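Local coordinates for protein 4-phosphoerythronate dehydrogenase (Lactobacillus jensenii, PDB 4PRK) that probably acts as an NAD-dependent D-lactate dehydrogenase, interconverting pyruvate and D-lactate, as a member of the D-isomer specific 2-hydroxyacid dehydrogenase family, at residues Q113-N118 and A228-N232. Residues are numbered along the deposited sequence.
Sequences QAMYLN and AILIN
Residues 113-118 form the C-terminal end of alpha helix 103-118, with hydrogen bonds from L117 N to Q113 O (3.0 Å) and from N118 N to A114 O (2.8 Å). Residues 229-232 form an extended beta strand. The two axes run nearly antiparallel, at 155°, and approach to 9.1 Å. A114 and I231 set the register, with CA atoms 6.8 Å apart. The strand side chains alternate: I229 and I231 point toward the helix, L230 and N232 away. I229 (chi1 m, chi2 t) extends CD1 to 3.6 Å from N118 CA. I231 (m, m) turns CD1 to 3.6 Å from A114 N. A114 CB lies 4.0 Å from I231 CG1, its small size letting the backbones come close. L117 (m, t) bridges both isoleucines, with CB 4.2 Å from I229 CG2 and CD1 4.4 Å from I231 CD1. Y116 stacks on Y116 of a second subunit. This is helix-on-sheet packing of a Rossmann-type domain. I201 of strand 201-204 touches both A114 and I229, widening the apolar patch. In the parallel sheet, 229-232 lies between strands 201-204 and 255-258.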
# COMPACT_ATOMS: atom_id res chain seq x y z
N GLN A 113 3.89 -18.58 -2.50
CA GLN A 113 4.88 -19.64 -2.26
C GLN A 113 6.03 -19.16 -1.39
O GLN A 113 6.41 -19.84 -0.42
CB GLN A 113 5.44 -20.17 -3.57
CG GLN A 113 4.47 -21.09 -4.26
CD GLN A 113 5.07 -21.86 -5.45
OE1 GLN A 113 6.26 -22.14 -5.50
NE2 GLN A 113 4.22 -22.21 -6.42
N ALA A 114 6.54 -17.95 -1.67
CA ALA A 114 7.57 -17.36 -0.82
C ALA A 114 7.15 -17.22 0.65
O ALA A 114 7.97 -17.48 1.54
CB ALA A 114 8.06 -16.02 -1.32
N MET A 115 5.90 -16.81 0.90
CA MET A 115 5.47 -16.58 2.26
C MET A 115 5.33 -17.91 2.97
O MET A 115 5.80 -18.06 4.09
CB MET A 115 4.16 -15.81 2.36
CG MET A 115 4.04 -14.73 1.35
SD MET A 115 3.12 -13.37 1.99
CE MET A 115 4.59 -12.97 3.03
N TYR A 116 4.66 -18.86 2.35
CA TYR A 116 4.57 -20.21 2.93
C TYR A 116 5.94 -20.79 3.32
O TYR A 116 6.15 -21.25 4.45
CB TYR A 116 3.83 -21.15 2.00
CG TYR A 116 3.71 -22.57 2.48
CD1 TYR A 116 4.72 -23.43 2.28
CD2 TYR A 116 2.52 -23.06 3.00
CE1 TYR A 116 4.66 -24.74 2.67
CE2 TYR A 116 2.39 -24.39 3.38
CZ TYR A 116 3.50 -25.21 3.21
OH TYR A 116 3.51 -26.49 3.51
N LEU A 117 6.87 -20.76 2.38
CA LEU A 117 8.21 -21.27 2.67
C LEU A 117 8.91 -20.47 3.71
O LEU A 117 9.60 -21.05 4.50
CB LEU A 117 9.06 -21.35 1.41
CG LEU A 117 8.47 -22.31 0.40
CD1 LEU A 117 9.18 -22.22 -0.93
CD2 LEU A 117 8.50 -23.73 0.98
N ASN A 118 8.72 -19.14 3.73
CA ASN A 118 9.27 -18.26 4.78
C ASN A 118 8.75 -18.61 6.12
O ASN A 118 9.48 -18.56 7.07
CB ASN A 118 8.99 -16.78 4.50
CG ASN A 118 9.47 -15.86 5.61
OD1 ASN A 118 10.67 -15.72 5.84
ND2 ASN A 118 8.54 -15.14 6.24
N ALA A 228 18.34 -18.30 2.14
CA ALA A 228 17.62 -17.71 0.98
C ALA A 228 16.54 -18.62 0.48
O ALA A 228 16.64 -19.85 0.57
CB ALA A 228 18.55 -17.41 -0.18
N ILE A 229 15.50 -18.00 -0.04
CA ILE A 229 14.36 -18.71 -0.60
C ILE A 229 14.36 -18.34 -2.07
O ILE A 229 14.38 -17.14 -2.39
CB ILE A 229 13.05 -18.22 0.05
CG1 ILE A 229 13.04 -18.47 1.55
CG2 ILE A 229 11.83 -18.87 -0.62
CD1 ILE A 229 11.82 -17.95 2.28
N LEU A 230 14.39 -19.35 -2.93
CA LEU A 230 14.44 -19.14 -4.34
C LEU A 230 13.06 -19.42 -4.91
O LEU A 230 12.51 -20.46 -4.64
CB LEU A 230 15.46 -20.08 -5.03
CG LEU A 230 15.42 -19.95 -6.59
CD1 LEU A 230 15.77 -18.53 -7.01
CD2 LEU A 230 16.35 -20.92 -7.33
N ILE A 231 12.52 -18.51 -5.71
CA ILE A 231 11.22 -18.73 -6.34
C ILE A 231 11.40 -18.64 -7.83
O ILE A 231 11.91 -17.66 -8.29
CB ILE A 231 10.21 -17.64 -5.91
CG1 ILE A 231 9.95 -17.64 -4.41
CG2 ILE A 231 8.91 -17.81 -6.68
CD1 ILE A 231 9.30 -18.88 -3.86
N ASN A 232 10.97 -19.66 -8.58
CA ASN A 232 10.91 -19.63 -10.05
C ASN A 232 9.52 -19.96 -10.59
O ASN A 232 9.09 -21.13 -10.68
CB ASN A 232 11.85 -20.65 -10.68
CG ASN A 232 11.95 -20.49 -12.18
OD1 ASN A 232 11.56 -19.45 -12.74
ND2 ASN A 232 12.48 -21.51 -12.85